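Local coordinates for lectin (Lotus tetragonolobus, PDB 2EIG), which probably binds L-fucosyl-containing sugars as a seed lectin of the legume family, carrying calcium and manganese ions and an N-linked glycan, at residues F3-F8 with Y219-T224; F62-S67 with V82-A87. All blocks are in the same frame, centred on the assembly; numbering follows the deposited sequence.

In the fold
Both contacts use the same antiparallel sheet, contact 1 with both its strands and contact 2 with one; their centres lie about 11 Å apart. Contact 1 is an in-sheet pairing: residues 3-8 run beside 219-224 through backbone hydrogen bonds, with an aromatic cluster on one face and a glycosylated asparagine on the other, and it is partly buried. Contact 2 is wholly buried near the chain centre and joins this sheet to the seven-stranded one through apolar contacts among ring, aliphatic and methyl groups. Thr64 is one place where the two meet: its OG1 is hydrogen-bonded to Ser222 O and Trp221 NE1 while its methyl group faces the opposing sheet.

Contact 1 (F3-F8 with Y219-T224). With NAG (2-acetamido-2-deoxy-beta-D-glucopyranose), chain E.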
loop_
_atom_site.group_PDB
_atom_site.type_symbol
_atom_site.label_atom_id
_atom_site.label_comp_id
_atom_site.label_asym_id
_atom_site.label_seq_id
_atom_site.Cartn_x
_atom_site.Cartn_y
_atom_site.Cartn_z
ATOM N N PHE A 3 -9.602 17.642 -18.402
ATOM C CA PHE A 3 -10.652 17.656 -19.408
ATOM C C PHE A 3 -11.851 16.959 -18.827
ATOM O O PHE A 3 -11.761 16.304 -17.771
ATOM C CB PHE A 3 -10.230 17.058 -20.764
ATOM C CG PHE A 3 -9.673 15.659 -20.689
ATOM C CD1 PHE A 3 -10.516 14.547 -20.641
ATOM C CD2 PHE A 3 -8.304 15.450 -20.641
ATOM C CE1 PHE A 3 -9.971 13.195 -20.584
ATOM C CE2 PHE A 3 -7.746 14.146 -20.547
ATOM C CZ PHE A 3 -8.575 13.026 -20.537
ATOM N N ASN A 4 -12.974 17.115 -19.500
ATOM C CA ASN A 4 -14.246 16.662 -18.971
ATOM C C ASN A 4 -15.190 16.595 -20.160
ATOM O O ASN A 4 -15.659 17.612 -20.646
ATOM C CB ASN A 4 -14.701 17.634 -17.863
ATOM C CG ASN A 4 -16.143 17.386 -17.371
ATOM O OD1 ASN A 4 -16.797 16.394 -17.724
ATOM N ND2 ASN A 4 -16.635 18.323 -16.548
ATOM N N TYR A 5 -15.410 15.381 -20.645
ATOM C CA TYR A 5 -16.369 15.091 -21.693
ATOM C C TYR A 5 -17.669 14.633 -21.043
ATOM O O TYR A 5 -17.740 13.546 -20.469
ATOM C CB TYR A 5 -15.857 13.941 -22.573
ATOM C CG TYR A 5 -14.557 14.262 -23.264
ATOM C CD1 TYR A 5 -14.556 14.850 -24.537
ATOM C CD2 TYR A 5 -13.332 14.001 -22.650
ATOM C CE1 TYR A 5 -13.360 15.121 -25.197
ATOM C CE2 TYR A 5 -12.125 14.303 -23.276
ATOM C CZ TYR A 5 -12.147 14.890 -24.521
ATOM O OH TYR A 5 -10.980 15.218 -25.137
ATOM N N THR A 6 -18.699 15.453 -21.120
ATOM C CA THR A 6 -20.008 15.052 -20.607
ATOM C C THR A 6 -20.645 14.221 -21.695
ATOM O O THR A 6 -21.502 13.371 -21.429
ATOM C CB THR A 6 -20.860 16.274 -20.295
ATOM O OG1 THR A 6 -20.831 17.126 -21.440
ATOM C CG2 THR A 6 -20.276 17.034 -19.129
ATOM N N ARG A 7 -20.233 14.498 -22.925
ATOM C CA ARG A 7 -20.383 13.582 -24.045
ATOM C C ARG A 7 -19.242 13.802 -25.044
ATOM O O ARG A 7 -18.432 14.764 -24.926
ATOM C CB ARG A 7 -21.729 13.732 -24.750
ATOM C CG ARG A 7 -21.972 15.067 -25.439
ATOM C CD ARG A 7 -23.387 14.950 -26.032
ATOM N NE ARG A 7 -23.802 16.021 -26.936
ATOM C CZ ARG A 7 -24.674 15.856 -27.944
ATOM N NH1 ARG A 7 -25.195 14.651 -28.209
ATOM N NH2 ARG A 7 -25.020 16.895 -28.708
ATOM N N PHE A 8 -19.185 12.943 -26.040
ATOM C CA PHE A 8 -18.074 13.039 -26.967
ATOM C C PHE A 8 -18.398 13.734 -28.262
ATOM O O PHE A 8 -19.360 13.395 -28.951
ATOM C CB PHE A 8 -17.426 11.673 -27.179
ATOM C CG PHE A 8 -16.968 11.039 -25.888
ATOM C CD1 PHE A 8 -17.837 10.252 -25.145
ATOM C CD2 PHE A 8 -15.672 11.267 -25.400
ATOM C CE1 PHE A 8 -17.407 9.674 -23.948
ATOM C CE2 PHE A 8 -15.247 10.700 -24.206
ATOM C CZ PHE A 8 -16.125 9.898 -23.493
ATOM N N TYR A 219 -19.963 6.992 -22.235
ATOM C CA TYR A 219 -20.854 8.115 -22.287
ATOM C C TYR A 219 -20.220 9.438 -21.901
ATOM O O TYR A 219 -20.692 10.501 -22.316
ATOM C CB TYR A 219 -22.026 7.852 -21.376
ATOM C CG TYR A 219 -22.714 6.564 -21.731
ATOM C CD1 TYR A 219 -22.953 5.624 -20.774
ATOM C CD2 TYR A 219 -23.088 6.289 -23.068
ATOM C CE1 TYR A 219 -23.573 4.423 -21.092
ATOM C CE2 TYR A 219 -23.701 5.089 -23.412
ATOM C CZ TYR A 219 -23.943 4.170 -22.416
ATOM O OH TYR A 219 -24.568 3.002 -22.724
ATOM N N SER A 220 -19.199 9.370 -21.053
ATOM C CA SER A 220 -18.611 10.557 -20.445
ATOM C C SER A 220 -17.248 10.204 -19.910
ATOM O O SER A 220 -16.949 9.032 -19.649
ATOM C CB SER A 220 -19.514 11.132 -19.304
ATOM O OG SER A 220 -19.474 10.377 -18.095
ATOM N N TRP A 221 -16.420 11.216 -19.713
ATOM C CA TRP A 221 -15.062 10.941 -19.251
ATOM C C TRP A 221 -14.451 12.245 -18.821
ATOM O O TRP A 221 -14.448 13.206 -19.576
ATOM C CB TRP A 221 -14.242 10.282 -20.380
ATOM C CG TRP A 221 -12.795 9.942 -20.030
ATOM C CD1 TRP A 221 -12.300 9.516 -18.825
ATOM C CD2 TRP A 221 -11.704 9.908 -20.949
ATOM N NE1 TRP A 221 -10.942 9.281 -18.923
ATOM C CE2 TRP A 221 -10.564 9.470 -20.233
ATOM C CE3 TRP A 221 -11.584 10.177 -22.334
ATOM C CZ2 TRP A 221 -9.304 9.331 -20.849
ATOM C CZ3 TRP A 221 -10.340 10.047 -22.937
ATOM C CH2 TRP A 221 -9.211 9.621 -22.183
ATOM N N SER A 222 -13.945 12.281 -17.594
ATOM C CA SER A 222 -13.251 13.438 -17.079
ATOM C C SER A 222 -11.925 12.883 -16.559
ATOM O O SER A 222 -11.810 11.702 -16.201
ATOM C CB SER A 222 -14.070 14.201 -15.990
ATOM O OG SER A 222 -14.362 13.341 -14.875
ATOM N N PHE A 223 -10.917 13.737 -16.570
ATOM C CA PHE A 223 -9.599 13.342 -16.154
ATOM C C PHE A 223 -8.937 14.568 -15.619
ATOM O O PHE A 223 -8.992 15.639 -16.248
ATOM C CB PHE A 223 -8.836 12.892 -17.400
ATOM C CG PHE A 223 -7.435 12.458 -17.117
ATOM C CD1 PHE A 223 -7.150 11.106 -16.871
ATOM C CD2 PHE A 223 -6.380 13.406 -17.101
ATOM C CE1 PHE A 223 -5.825 10.688 -16.616
ATOM C CE2 PHE A 223 -5.057 12.981 -16.845
ATOM C CZ PHE A 223 -4.807 11.624 -16.588
ATOM N N THR A 224 -8.326 14.452 -14.460
ATOM C CA THR A 224 -7.500 15.563 -13.962
ATOM C C THR A 224 -6.226 14.988 -13.461
ATOM O O THR A 224 -6.254 14.081 -12.623
ATOM C CB THR A 224 -8.154 16.309 -12.763
ATOM O OG1 THR A 224 -9.435 16.762 -13.156
ATOM C CG2 THR A 224 -7.289 17.504 -12.327
HETATM C C1 NAG E . -17.943 18.035 -15.995
HETATM C C2 NAG E . -17.660 18.199 -14.506
HETATM C C3 NAG E . -18.869 18.590 -13.623
HETATM C C4 NAG E . -20.071 19.246 -14.339
HETATM C C5 NAG E . -20.135 18.947 -15.839
HETATM C C6 NAG E . -20.965 19.977 -16.597
HETATM C C7 NAG E . -16.020 16.867 -13.291
HETATM C C8 NAG E . -15.857 15.580 -12.531
HETATM N N2 NAG E . -17.123 16.938 -14.036
HETATM O O3 NAG E . -18.415 19.426 -12.561
HETATM O O4 NAG E . -21.268 18.813 -13.720
HETATM O O5 NAG E . -18.848 19.026 -16.401
HETATM O O6 NAG E . -20.148 21.098 -16.896
HETATM O O7 NAG E . -15.184 17.780 -13.218
#
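The Phe3 ring turns its edge to the face of the Trp221 six-membered ring, a T-shaped pair with planes at 75° and Phe3 CE1 3.7 Å from Trp221 CD2. Over one face of the same phenyl ring lies the CB of Phe223, though the modelled approach is too tight for its closeness to be trusted; the two phenyl rings lie nearly parallel but slid apart, with little overlap. Phe3 reaches both neighbours because its CG sits between the backbone N and the carbonyl carbon (chi1 55°), which swings the ring across the adjoining strand. Farther along, Phe8 brings its CZ to 3.7 Å from Trp221 CB, which lies at the edge of the Phe8 ring, and the edge of the Tyr5 ring meets Trp221 O.

The backbones are antiparallel. Phe3 pairs with Phe223 through two hydrogen bonds, both 3.0 Å: Phe3 N to Phe223 O, and Phe223 N to Phe3 O. Tyr5 and Trp221 are likewise doubly bonded. Between them, the non-hydrogen-bonded pair Asn4 and Ser222 points to the other face, where Asn4 ND2 is covalently bound to NAG C1 at 1.4 Å. This N-linked sugar lies beside both strands, with its acetamido C8 3.6 Å from Ser222 OG and its ring oxygen O5 3.7 Å from Thr6 CG2.

Strand 61-72 pairs with the other side of strand 214-226, where Tyr219 and Ser220 form a classic beta bulge opposite Ser67. The aromatic face packs against strands 14-18, 39-50 and 199-208 of the second sheet, with Phe3 stacked on Tyr45.

Contact 2 (F62-S67 with V82-A87); sequences FITSFS and VVFFLA
Two facing beta-sheets of the legume lectin sandwich meet here, through residues 62-67 of strand 61-72 and residues 82-87 of strand 81-88, the axes of these two segments 10.4 Å apart at closest approach. Alternate residues of each strand turn inward: Phe62, Thr64 and Phe66 on one side, Phe84 and Leu86 on the other.

Phe84 is the central side chain. Its CG stands anti to the backbone N (chi1 175°), and the side chain reaches in among all three inward residues of 62-67. Thr64 meets it tip to tip, laying its methyl CG2 over one face in a CH-pi contact, 3.9 Å from the ring centroid and 14° off the normal. Phe66 crosses nearer the base of the side chain, with its CE2 3.7 Å from Phe84 CB, while Phe62 slides past the outer end and places its CE1 4.1 Å from Phe84 CE2. At its other meta carbon the Phe62 ring meets Leu86 tip to tip, Phe62 CE2 lying 3.9 Å from Leu86 CD2.

Thr64 is the one polar side chain in this buried group, and its two branches divide the work. With OG1 anti to the backbone N (chi1 -167°), the hydroxyl is hydrogen-bonded to Ser222 O and Trp221 NE1, both on strand 214-226 of the same sheet, leaving CG2 for the Phe84 ring. Phe204 joins the layer by meeting Phe66 edge-to-face, and Val202 touches Phe84.

Interlocking aromatic and aliphatic side chains between two antiparallel sheets are typical of the hydrophobic core of the legume lectin jelly-roll.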
loop_
_atom_site.group_PDB
_atom_site.type_symbol
_atom_site.label_atom_id
_atom_site.label_comp_id
_atom_site.label_asym_id
_atom_site.label_seq_id
_atom_site.Cartn_x
_atom_site.Cartn_y
_atom_site.Cartn_z
ATOM N N PHE A 62 -3.500 11.503 -10.500
ATOM C CA PHE A 62 -4.652 11.782 -11.317
ATOM C C PHE A 62 -5.909 11.221 -10.706
ATOM O O PHE A 62 -5.880 10.349 -9.817
ATOM C CB PHE A 62 -4.481 11.348 -12.791
ATOM C CG PHE A 62 -4.356 9.836 -13.017
ATOM C CD1 PHE A 62 -5.490 9.026 -13.108
ATOM C CD2 PHE A 62 -3.106 9.262 -13.192
ATOM C CE1 PHE A 62 -5.382 7.641 -13.334
ATOM C CE2 PHE A 62 -2.975 7.881 -13.405
ATOM C CZ PHE A 62 -4.125 7.075 -13.484
ATOM N N ILE A 63 -7.014 11.742 -11.195
ATOM C CA ILE A 63 -8.278 11.104 -10.987
ATOM C C ILE A 63 -8.930 11.078 -12.327
ATOM O O ILE A 63 -8.866 12.022 -13.058
ATOM C CB ILE A 63 -9.177 11.816 -9.924
ATOM C CG1 ILE A 63 -10.520 11.068 -9.804
ATOM C CG2 ILE A 63 -9.357 13.354 -10.249
ATOM C CD1 ILE A 63 -11.362 11.446 -8.594
ATOM N N THR A 64 -9.526 9.955 -12.663
ATOM C CA THR A 64 -10.311 9.925 -13.848
ATOM C C THR A 64 -11.665 9.298 -13.509
ATOM O O THR A 64 -11.721 8.424 -12.632
ATOM C CB THR A 64 -9.560 9.193 -15.003
ATOM O OG1 THR A 64 -10.239 9.468 -16.194
ATOM C CG2 THR A 64 -9.446 7.646 -14.857
ATOM N N SER A 65 -12.711 9.749 -14.194
ATOM C CA SER A 65 -14.059 9.162 -14.100
ATOM C C SER A 65 -14.641 8.956 -15.470
ATOM O O SER A 65 -14.460 9.760 -16.383
ATOM C CB SER A 65 -15.046 10.040 -13.283
ATOM O OG SER A 65 -14.586 10.203 -11.959
ATOM N N PHE A 66 -15.349 7.859 -15.631
ATOM C CA PHE A 66 -16.039 7.630 -16.889
ATOM C C PHE A 66 -17.277 6.760 -16.690
ATOM O O PHE A 66 -17.266 5.841 -15.874
ATOM C CB PHE A 66 -15.115 7.052 -17.978
ATOM C CG PHE A 66 -14.325 5.839 -17.549
ATOM C CD1 PHE A 66 -14.834 4.559 -17.758
ATOM C CD2 PHE A 66 -13.066 5.982 -16.949
ATOM C CE1 PHE A 66 -14.108 3.431 -17.397
ATOM C CE2 PHE A 66 -12.356 4.860 -16.576
ATOM C CZ PHE A 66 -12.857 3.606 -16.788
ATOM N N SER A 67 -18.348 7.107 -17.406
ATOM C CA SER A 67 -19.579 6.342 -17.420
ATOM C C SER A 67 -19.541 5.552 -18.681
ATOM O O SER A 67 -19.197 6.094 -19.730
ATOM C CB SER A 67 -20.813 7.262 -17.519
ATOM O OG SER A 67 -21.039 7.775 -16.227
ATOM N N VAL A 82 -13.387 -3.730 -22.058
ATOM C CA VAL A 82 -12.879 -2.403 -22.332
ATOM C C VAL A 82 -11.968 -2.050 -21.139
ATOM O O VAL A 82 -12.239 -2.411 -19.989
ATOM C CB VAL A 82 -14.038 -1.346 -22.553
ATOM C CG1 VAL A 82 -15.059 -1.347 -21.385
ATOM C CG2 VAL A 82 -13.468 0.108 -22.771
ATOM N N VAL A 83 -10.862 -1.383 -21.437
ATOM C CA VAL A 83 -9.960 -0.922 -20.397
ATOM C C VAL A 83 -9.726 0.560 -20.445
ATOM O O VAL A 83 -9.741 1.122 -21.511
ATOM C CB VAL A 83 -8.623 -1.708 -20.436
ATOM C CG1 VAL A 83 -8.941 -3.203 -20.717
ATOM C CG2 VAL A 83 -7.627 -1.113 -21.459
ATOM N N PHE A 84 -9.537 1.168 -19.277
ATOM C CA PHE A 84 -8.829 2.402 -19.156
ATOM C C PHE A 84 -7.326 2.095 -18.972
ATOM O O PHE A 84 -6.945 1.264 -18.142
ATOM C CB PHE A 84 -9.314 3.253 -17.963
ATOM C CG PHE A 84 -8.482 4.504 -17.772
ATOM C CD1 PHE A 84 -8.703 5.635 -18.581
ATOM C CD2 PHE A 84 -7.427 4.524 -16.874
ATOM C CE1 PHE A 84 -7.920 6.761 -18.441
ATOM C CE2 PHE A 84 -6.641 5.637 -16.715
ATOM C CZ PHE A 84 -6.889 6.780 -17.485
ATOM N N PHE A 85 -6.494 2.754 -19.748
ATOM C CA PHE A 85 -5.072 2.483 -19.753
ATOM C C PHE A 85 -4.162 3.702 -20.007
ATOM O O PHE A 85 -4.542 4.685 -20.681
ATOM C CB PHE A 85 -4.685 1.294 -20.683
ATOM C CG PHE A 85 -4.567 1.623 -22.179
ATOM C CD1 PHE A 85 -3.362 1.471 -22.821
ATOM C CD2 PHE A 85 -5.689 1.965 -22.952
ATOM C CE1 PHE A 85 -3.218 1.687 -24.215
ATOM C CE2 PHE A 85 -5.558 2.222 -24.357
ATOM C CZ PHE A 85 -4.333 2.057 -24.987
ATOM N N LEU A 86 -2.996 3.622 -19.375
ATOM C CA LEU A 86 -1.828 4.421 -19.646
ATOM C C LEU A 86 -0.821 3.565 -20.380
ATOM O O LEU A 86 -0.551 2.378 -19.997
ATOM C CB LEU A 86 -1.162 4.871 -18.341
ATOM C CG LEU A 86 -1.832 6.016 -17.580
ATOM C CD1 LEU A 86 -3.217 5.598 -17.131
ATOM C CD2 LEU A 86 -0.978 6.333 -16.343
ATOM N N ALA A 87 -0.256 4.153 -21.416
ATOM C CA ALA A 87 0.771 3.497 -22.232
ATOM C C ALA A 87 1.756 4.564 -22.754
ATOM O O ALA A 87 1.368 5.733 -22.893
ATOM C CB ALA A 87 0.155 2.752 -23.349
#